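Local coordinates for protein paenibacillus xanthan lyase (PDB 6F2P) that cleaves side-chain linkages of the polysaccharide xanthan by elimination, as a calcium-binding member of polysaccharide lyase family 8, at residues Pro767-Ala772 and Met892-Ser897; Glu771-Asn776 and Val807-Asp812; Leu836-Thr841 and Gly871-Arg876. One frame throughout, in Å; residues are numbered along the deposited sequence.

Contact 1: Pro767-Ala772 and Met892-Ser897; sequences PYEAEA and MLDNFS. With CA (calcium ion), chain C.
Pro767 lies across the amide of Asn895, its CB 3.2 Å from ND2, the two side chains crossing obliquely. From here the chain runs antiparallel to the strand of Met892-Ser897. Tyr768 and Phe896 form a hydrogen-bonded pair: Tyr768 N gives a bond of 2.9 Å to Phe896 O, in the carbonyl plane, and Phe896 N returns one to Tyr768 O. Their side chains start out on one face, which packs on Phe809 and Leu811, while Glu769 and Asn895 take the other. Next along, Ala770 CB sits 3.6 Å from Leu893 CG, and Ala770 N bonds to Asp894 O from 35° above its carbonyl plane. That same oxygen is a calcium ligand. Asp894 and Asn895 form a classic beta bulge opposite Arg824, and with CG anti to the backbone N Asp894 turns OD1 to 2.3 Å from the calcium ion. Glu769 OE2 binds it at 2.5 Å, and Glu771, bent at chi2, grips it with both carboxylate oxygens; Ser791 O and Lys794 O complete the site. Three carboxylates thus converge on one cation, with Arg824 paired to Asp894 OD2, so losing the calcium would probably leave them repelling one another.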
loop_
_atom_site.group_PDB
_atom_site.type_symbol
_atom_site.label_atom_id
_atom_site.label_comp_id
_atom_site.label_asym_id
_atom_site.label_seq_id
_atom_site.Cartn_x
_atom_site.Cartn_y
_atom_site.Cartn_z
ATOM N N PRO A 767 13.157 12.978 28.424
ATOM C CA PRO A 767 13.195 13.930 27.308
ATOM C C PRO A 767 12.933 13.242 25.965
ATOM O O PRO A 767 13.122 12.029 25.847
ATOM C CB PRO A 767 14.633 14.450 27.355
ATOM C CG PRO A 767 15.415 13.280 27.845
ATOM C CD PRO A 767 14.510 12.523 28.802
ATOM N N TYR A 768 12.483 14.011 24.976
ATOM C CA TYR A 768 12.319 13.504 23.626
ATOM C C TYR A 768 13.674 13.643 22.943
ATOM O O TYR A 768 14.036 14.739 22.524
ATOM C CB TYR A 768 11.312 14.356 22.856
ATOM C CG TYR A 768 9.862 14.257 23.290
ATOM C CD1 TYR A 768 9.360 15.057 24.311
ATOM C CD2 TYR A 768 8.984 13.403 22.640
ATOM C CE1 TYR A 768 8.031 14.982 24.690
ATOM C CE2 TYR A 768 7.659 13.323 23.010
ATOM C CZ TYR A 768 7.190 14.112 24.036
ATOM O OH TYR A 768 5.867 14.030 24.405
ATOM N N GLU A 769 14.430 12.555 22.836
ATOM C CA GLU A 769 15.772 12.633 22.258
ATOM C C GLU A 769 15.740 12.937 20.772
ATOM O O GLU A 769 15.153 12.188 19.989
ATOM C CB GLU A 769 16.547 11.343 22.511
ATOM C CG GLU A 769 16.637 10.974 23.979
ATOM C CD GLU A 769 17.607 11.856 24.751
ATOM O OE1 GLU A 769 17.912 11.509 25.909
ATOM O OE2 GLU A 769 18.074 12.884 24.212
ATOM N N ALA A 770 16.382 14.039 20.393
ATOM C CA ALA A 770 16.401 14.491 19.009
ATOM C C ALA A 770 16.929 13.395 18.093
ATOM O O ALA A 770 16.382 13.151 17.024
ATOM C CB ALA A 770 17.249 15.743 18.879
ATOM N N GLU A 771 17.981 12.720 18.539
ATOM C CA GLU A 771 18.605 11.663 17.756
ATOM C C GLU A 771 17.685 10.475 17.478
ATOM O O GLU A 771 18.033 9.600 16.695
ATOM C CB GLU A 771 19.874 11.160 18.453
ATOM C CG GLU A 771 19.626 10.444 19.775
ATOM C CD GLU A 771 19.834 11.357 20.977
ATOM O OE1 GLU A 771 20.061 10.839 22.097
ATOM O OE2 GLU A 771 19.781 12.590 20.787
ATOM N N ALA A 772 16.523 10.425 18.121
ATOM C CA ALA A 772 15.631 9.282 17.941
ATOM C C ALA A 772 14.229 9.701 17.513
ATOM O O ALA A 772 13.274 8.920 17.606
ATOM C CB ALA A 772 15.576 8.436 19.205
ATOM N N MET A 892 23.381 22.113 17.225
ATOM C CA MET A 892 23.547 20.823 17.879
ATOM C C MET A 892 22.383 20.572 18.839
ATOM O O MET A 892 22.453 20.926 20.020
ATOM C CB MET A 892 24.880 20.766 18.634
ATOM C CG MET A 892 26.104 20.614 17.746
ATOM S SD MET A 892 26.194 18.992 16.955
ATOM C CE MET A 892 27.216 19.387 15.538
ATOM N N LEU A 893 21.316 19.963 18.329
ATOM C CA LEU A 893 20.113 19.708 19.121
ATOM C C LEU A 893 20.218 18.414 19.937
ATOM O O LEU A 893 20.451 17.340 19.382
ATOM C CB LEU A 893 18.895 19.666 18.196
ATOM C CG LEU A 893 17.504 19.372 18.760
ATOM C CD1 LEU A 893 17.132 20.338 19.875
ATOM C CD2 LEU A 893 16.493 19.451 17.626
ATOM N N ASP A 894 20.041 18.512 21.250
ATOM C CA ASP A 894 20.139 17.330 22.105
ATOM C C ASP A 894 18.769 16.703 22.324
ATOM O O ASP A 894 18.584 15.514 22.070
ATOM C CB ASP A 894 20.811 17.663 23.448
ATOM C CG ASP A 894 21.100 16.416 24.297
ATOM O OD1 ASP A 894 20.872 15.285 23.807
ATOM O OD2 ASP A 894 21.569 16.564 25.451
ATOM N N ASN A 895 17.813 17.502 22.797
ATOM C CA ASN A 895 16.466 16.992 23.043
ATOM C C ASN A 895 15.402 18.077 23.196
ATOM O O ASN A 895 15.697 19.267 23.122
ATOM C CB ASN A 895 16.446 16.045 24.252
ATOM C CG ASN A 895 16.799 16.738 25.563
ATOM O OD1 ASN A 895 16.564 17.932 25.741
ATOM N ND2 ASN A 895 17.356 15.975 26.497
ATOM N N PHE A 896 14.163 17.640 23.392
ATOM C CA PHE A 896 13.080 18.517 23.801
ATOM C C PHE A 896 12.568 18.025 25.149
ATOM O O PHE A 896 12.670 16.839 25.464
ATOM C CB PHE A 896 11.924 18.479 22.801
ATOM C CG PHE A 896 12.228 19.115 21.473
ATOM C CD1 PHE A 896 12.258 20.493 21.343
ATOM C CD2 PHE A 896 12.447 18.333 20.348
ATOM C CE1 PHE A 896 12.523 21.083 20.127
ATOM C CE2 PHE A 896 12.710 18.919 19.118
ATOM C CZ PHE A 896 12.751 20.300 19.011
ATOM N N SER A 897 12.030 18.941 25.941
ATOM C CA SER A 897 11.273 18.583 27.126
ATOM C C SER A 897 9.975 19.366 27.089
ATOM O O SER A 897 9.965 20.517 26.675
ATOM C CB SER A 897 12.047 18.941 28.395
ATOM O OG SER A 897 13.197 18.132 28.545
HETATM CA CA CA C . 20.186 13.338 22.879
#

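Contact 2: Glu771-Asn776 and Val807-Asp812; sequences EALPIN and VEFSLD. With CA (calcium ion), chain C.
The Phe809 ring takes its neighbours obliquely at one corner, where CD1 lies 3.7 Å from Leu773 CB and 4.1 Å from Ile775 CG1. Two further flat groups, the amide of Asn776 and the carboxylate of Glu808, run side by side in the same direction with planes only 20° apart. Asn776 ND2 donates to Glu808 OE2 at 2.6 Å; the acceptor lies near the amide plane, but the donor meets OE2 from 32° above the carboxylate plane. Glu808 reaches this far because its CG is anti to the backbone N and the chain stays extended beyond it, and its second oxygen, OE1, forms a salt bridge with Arg876. An alanine here would remove both carboxylate oxygens and would probably loosen the edge strand at Asn776 while costing Arg876 a countercharge. Between these groups the backbones join: Ser810 N bonds to Pro774 O at 3.0 Å, nearly along the C=O axis, and Asn776 N to Glu808 O at 2.8 Å. They flank Ile775 and Phe809, a non-hydrogen-bonded antiparallel pair. Further back, Leu773 CD1 meets Leu811 CD1 at 3.8 Å, crossing obliquely. Leu893 and Phe896 of the facing sheet pack on Phe809, an arrangement typical of a beta-sandwich, with residues 775-778 as an outermost strand of one five-stranded layer.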
loop_
_atom_site.group_PDB
_atom_site.type_symbol
_atom_site.label_atom_id
_atom_site.label_comp_id
_atom_site.label_asym_id
_atom_site.label_seq_id
_atom_site.Cartn_x
_atom_site.Cartn_y
_atom_site.Cartn_z
ATOM N N GLU A 771 17.981 12.720 18.539
ATOM C CA GLU A 771 18.605 11.663 17.756
ATOM C C GLU A 771 17.685 10.475 17.478
ATOM O O GLU A 771 18.033 9.600 16.695
ATOM C CB GLU A 771 19.874 11.160 18.453
ATOM C CG GLU A 771 19.626 10.444 19.775
ATOM C CD GLU A 771 19.834 11.357 20.977
ATOM O OE1 GLU A 771 20.061 10.839 22.097
ATOM O OE2 GLU A 771 19.781 12.590 20.787
ATOM N N ALA A 772 16.523 10.425 18.121
ATOM C CA ALA A 772 15.631 9.282 17.941
ATOM C C ALA A 772 14.229 9.701 17.513
ATOM O O ALA A 772 13.274 8.920 17.606
ATOM C CB ALA A 772 15.576 8.436 19.205
ATOM N N LEU A 773 14.112 10.930 17.030
ATOM C CA LEU A 773 12.822 11.449 16.611
ATOM C C LEU A 773 12.605 11.267 15.118
ATOM O O LEU A 773 13.460 11.629 14.311
ATOM C CB LEU A 773 12.704 12.924 16.978
ATOM C CG LEU A 773 12.457 13.171 18.461
ATOM C CD1 LEU A 773 12.478 14.666 18.770
ATOM C CD2 LEU A 773 11.130 12.532 18.865
ATOM N N PRO A 774 11.454 10.694 14.749
ATOM C CA PRO A 774 11.083 10.558 13.337
ATOM C C PRO A 774 11.005 11.933 12.708
ATOM O O PRO A 774 10.463 12.853 13.330
ATOM C CB PRO A 774 9.692 9.912 13.392
ATOM C CG PRO A 774 9.200 10.162 14.794
ATOM C CD PRO A 774 10.418 10.175 15.658
ATOM N N ILE A 775 11.562 12.084 11.511
ATOM C CA ILE A 775 11.554 13.379 10.859
ATOM C C ILE A 775 10.454 13.456 9.814
ATOM O O ILE A 775 10.380 12.626 8.904
ATOM C CB ILE A 775 12.896 13.689 10.218
ATOM C CG1 ILE A 775 13.967 13.811 11.302
ATOM C CG2 ILE A 775 12.799 14.965 9.392
ATOM C CD1 ILE A 775 15.379 13.990 10.761
ATOM N N ASN A 776 9.597 14.457 9.952
ATOM C CA ASN A 776 8.451 14.585 9.067
ATOM C C ASN A 776 8.717 15.407 7.797
ATOM O O ASN A 776 8.079 15.184 6.770
ATOM C CB ASN A 776 7.255 15.142 9.844
ATOM C CG ASN A 776 6.026 15.335 8.972
ATOM O OD1 ASN A 776 5.468 14.372 8.433
ATOM N ND2 ASN A 776 5.584 16.588 8.849
ATOM N N VAL A 807 14.042 21.755 10.042
ATOM C CA VAL A 807 13.877 20.325 10.265
ATOM C C VAL A 807 12.630 20.167 11.124
ATOM O O VAL A 807 12.484 20.837 12.147
ATOM C CB VAL A 807 15.078 19.697 10.995
ATOM C CG1 VAL A 807 14.894 18.187 11.122
ATOM C CG2 VAL A 807 16.379 20.033 10.285
ATOM N N GLU A 808 11.717 19.309 10.689
ATOM C CA GLU A 808 10.440 19.159 11.361
ATOM C C GLU A 808 10.341 17.748 11.936
ATOM O O GLU A 808 10.479 16.759 11.206
ATOM C CB GLU A 808 9.298 19.449 10.380
ATOM C CG GLU A 808 7.901 19.369 10.976
ATOM C CD GLU A 808 6.826 19.819 10.000
ATOM O OE1 GLU A 808 6.346 20.968 10.137
ATOM O OE2 GLU A 808 6.464 19.030 9.100
ATOM N N PHE A 809 10.130 17.660 13.247
ATOM C CA PHE A 809 10.079 16.373 13.930
ATOM C C PHE A 809 8.647 15.996 14.293
ATOM O O PHE A 809 7.765 16.851 14.344
ATOM C CB PHE A 809 10.905 16.409 15.213
ATOM C CG PHE A 809 12.331 16.827 15.022
ATOM C CD1 PHE A 809 13.312 15.881 14.757
ATOM C CD2 PHE A 809 12.701 18.159 15.149
ATOM C CE1 PHE A 809 14.640 16.255 14.596
ATOM C CE2 PHE A 809 14.024 18.542 15.002
ATOM C CZ PHE A 809 14.997 17.586 14.725
ATOM N N SER A 810 8.424 14.715 14.566
ATOM C CA SER A 810 7.137 14.280 15.083
ATOM C C SER A 810 7.299 13.733 16.493
ATOM O O SER A 810 8.041 12.781 16.721
ATOM C CB SER A 810 6.501 13.227 14.178
ATOM O OG SER A 810 5.221 12.872 14.672
ATOM N N LEU A 811 6.599 14.353 17.437
ATOM C CA LEU A 811 6.665 13.969 18.839
ATOM C C LEU A 811 5.313 13.438 19.291
ATOM O O LEU A 811 4.267 14.003 18.951
ATOM C CB LEU A 811 7.053 15.169 19.707
ATOM C CG LEU A 811 8.499 15.685 19.722
ATOM C CD1 LEU A 811 8.972 16.150 18.339
ATOM C CD2 LEU A 811 8.635 16.812 20.750
ATOM N N ASP A 812 5.332 12.351 20.052
ATOM C CA ASP A 812 4.108 11.812 20.626
ATOM C C ASP A 812 3.808 12.488 21.971
ATOM O O ASP A 812 4.440 12.179 22.983
ATOM C CB ASP A 812 4.231 10.299 20.809
ATOM C CG ASP A 812 2.912 9.645 21.177
ATOM O OD1 ASP A 812 1.919 10.377 21.400
ATOM O OD2 ASP A 812 2.872 8.395 21.251
HETATM CA CA CA C . 20.186 13.338 22.879
#

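Contact 3: Leu836-Thr841 and Gly871-Arg876; sequences LSINGT and GSYLFR
Ile838 rides on the ring of Phe875: its CG1 stands over the centre of one face, 4.2 Å from the ring centroid and only 7° off the normal, and CD1 lies over the same face, toward its CE2-CZ side, 3.9 Å from Phe875 CE2. The two side chains point the same way. Leu836 brings its CD1 to the same ring, so that Ile838 covers one face while Leu836 fills in obliquely beside CD2. Ile838 CG2, anti to the backbone N, comes obliquely to Tyr873 CD2, the two side chains crossing. Asn839 completes the fit there, its amide tilted 23° to that ring with ND2 3.7 Å from CD2; the phenol OH of Tyr873 bonds to Ser869 O. Asn839 OD1 accepts Leu874 N at 3.0 Å almost along its C=O axis, and Asn839 N gives to Leu874 O, so the residue is bonded from both its backbone and its side chain. Asn839 and Gly840 are the middle of a type I' turn, the classic Asn-Gly hairpin turn, which leads from strand 832-838 into strand 841-848; a side chain on Gly840 would run into the carbonyl oxygen of Asn839. On the sheet face opposite Ile838, Ser837 OG nestles against Arg876 CB at 3.3 Å and holds a water at 2.8 Å. Ser837 N bonds to Arg876 O and Arg876 N to Ser837 O, each at 2.9 Å and in the carbonyl plane. Past CG, Arg876 bends at chi3 and its end leads away, toward Glu808 and a cation-pi contact with Tyr806.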
loop_
_atom_site.group_PDB
_atom_site.type_symbol
_atom_site.label_atom_id
_atom_site.label_comp_id
_atom_site.label_asym_id
_atom_site.label_seq_id
_atom_site.Cartn_x
_atom_site.Cartn_y
_atom_site.Cartn_z
ATOM N N LEU A 836 10.957 28.079 16.751
ATOM C CA LEU A 836 10.144 26.878 16.889
ATOM C C LEU A 836 8.697 27.137 16.486
ATOM O O LEU A 836 8.112 28.166 16.836
ATOM C CB LEU A 836 10.181 26.372 18.329
ATOM C CG LEU A 836 9.207 25.241 18.664
ATOM C CD1 LEU A 836 9.682 23.919 18.065
ATOM C CD2 LEU A 836 9.025 25.122 20.160
ATOM N N SER A 837 8.127 26.204 15.733
ATOM C CA SER A 837 6.702 26.222 15.448
ATOM C C SER A 837 6.137 24.843 15.750
ATOM O O SER A 837 6.849 23.844 15.671
ATOM C CB SER A 837 6.421 26.613 13.991
ATOM O OG SER A 837 6.919 25.651 13.072
ATOM N N ILE A 838 4.864 24.790 16.122
ATOM C CA ILE A 838 4.195 23.519 16.328
ATOM C C ILE A 838 2.933 23.546 15.500
ATOM O O ILE A 838 2.130 24.469 15.620
ATOM C CB ILE A 838 3.833 23.287 17.809
ATOM C CG1 ILE A 838 5.098 23.199 18.663
ATOM C CG2 ILE A 838 3.012 22.020 17.968
ATOM C CD1 ILE A 838 4.835 23.220 20.147
ATOM N N ASN A 839 2.770 22.542 14.646
ATOM C CA ASN A 839 1.584 22.437 13.804
ATOM C C ASN A 839 1.282 23.693 12.983
ATOM O O ASN A 839 0.121 23.992 12.703
ATOM C CB ASN A 839 0.367 22.041 14.645
ATOM C CG ASN A 839 0.345 20.562 14.968
ATOM O OD1 ASN A 839 1.382 19.896 14.969
ATOM N ND2 ASN A 839 -0.844 20.033 15.220
ATOM N N GLY A 840 2.331 24.425 12.607
ATOM C CA GLY A 840 2.182 25.605 11.771
ATOM C C GLY A 840 2.078 26.916 12.535
ATOM O O GLY A 840 2.010 27.991 11.937
ATOM N N THR A 841 2.063 26.820 13.861
ATOM C CA THR A 841 1.986 27.984 14.733
ATOM C C THR A 841 3.345 28.210 15.386
ATOM O O THR A 841 3.856 27.321 16.068
ATOM C CB THR A 841 0.956 27.742 15.861
ATOM O OG1 THR A 841 -0.326 27.441 15.299
ATOM C CG2 THR A 841 0.850 28.952 16.781
ATOM N N GLY A 871 -1.623 12.981 21.083
ATOM C CA GLY A 871 -1.286 12.433 19.792
ATOM C C GLY A 871 0.001 13.031 19.285
ATOM O O GLY A 871 0.756 13.632 20.052
ATOM N N SER A 872 0.247 12.877 17.989
ATOM C CA SER A 872 1.469 13.384 17.388
ATOM C C SER A 872 1.368 14.877 17.083
ATOM O O SER A 872 0.302 15.380 16.719
ATOM C CB SER A 872 1.803 12.592 16.122
ATOM O OG SER A 872 2.056 11.232 16.435
ATOM N N TYR A 873 2.482 15.580 17.265
ATOM C CA TYR A 873 2.569 16.997 16.930
ATOM C C TYR A 873 3.866 17.259 16.180
ATOM O O TYR A 873 4.888 16.635 16.455
ATOM C CB TYR A 873 2.495 17.866 18.190
ATOM C CG TYR A 873 1.121 17.904 18.824
ATOM C CD1 TYR A 873 0.683 16.871 19.645
ATOM C CD2 TYR A 873 0.263 18.972 18.600
ATOM C CE1 TYR A 873 -0.567 16.895 20.213
ATOM C CE2 TYR A 873 -0.994 19.009 19.172
ATOM C CZ TYR A 873 -1.403 17.968 19.979
ATOM O OH TYR A 873 -2.656 18.000 20.552
ATOM N N LEU A 874 3.826 18.177 15.225
ATOM C CA LEU A 874 5.016 18.485 14.453
ATOM C C LEU A 874 5.761 19.685 15.041
ATOM O O LEU A 874 5.268 20.817 15.020
ATOM C CB LEU A 874 4.660 18.736 12.988
ATOM C CG LEU A 874 3.804 17.670 12.303
ATOM C CD1 LEU A 874 3.282 18.213 10.973
ATOM C CD2 LEU A 874 4.600 16.385 12.103
ATOM N N PHE A 875 6.950 19.416 15.572
ATOM C CA PHE A 875 7.822 20.447 16.113
ATOM C C PHE A 875 8.838 20.826 15.046
ATOM O O PHE A 875 9.721 20.032 14.711
ATOM C CB PHE A 875 8.573 19.923 17.341
ATOM C CG PHE A 875 7.730 19.793 18.585
ATOM C CD1 PHE A 875 6.611 18.983 18.609
ATOM C CD2 PHE A 875 8.100 20.445 19.751
ATOM C CE1 PHE A 875 5.858 18.852 19.762
ATOM C CE2 PHE A 875 7.358 20.319 20.901
ATOM C CZ PHE A 875 6.236 19.521 20.911
ATOM N N ARG A 876 8.722 22.036 14.511
ATOM C CA ARG A 876 9.637 22.500 13.468
ATOM C C ARG A 876 10.601 23.568 13.984
ATOM O O ARG A 876 10.189 24.534 14.637
ATOM C CB ARG A 876 8.853 23.046 12.273
ATOM C CG ARG A 876 9.706 23.812 11.285
ATOM C CD ARG A 876 8.887 24.306 10.103
ATOM N NE ARG A 876 8.146 23.226 9.460
ATOM C CZ ARG A 876 7.699 23.264 8.207
ATOM N NH1 ARG A 876 7.927 24.328 7.450
ATOM N NH2 ARG A 876 7.033 22.231 7.705
HETATM O O HOH W 1 9.327 26.955 12.474
#

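Contacts 2 and 3 belong to one sheet, their centres about 10 Å apart, because strands 806-813 and 871-882 are neighbours: Phe809 N bonds to Phe875 O at 2.8 Å, and the salt bridge from Glu808 OE1 to Arg876 NH2 is also 2.8 Å. Contact 1 lies in the other layer, its centre about 9 Å from that of contact 2 and about 15 Å from that of contact 3. Leu893 CD2 meets Phe809 CE2 at 3.7 Å between the layers, and Tyr768 OH reaches Asp812 O at 2.7 Å. Glu771, shared by contacts 1 and 2, ties the calcium site to the chain that crosses from one sheet to the other. Contact 3 is nested within the loop that contact 1 closes.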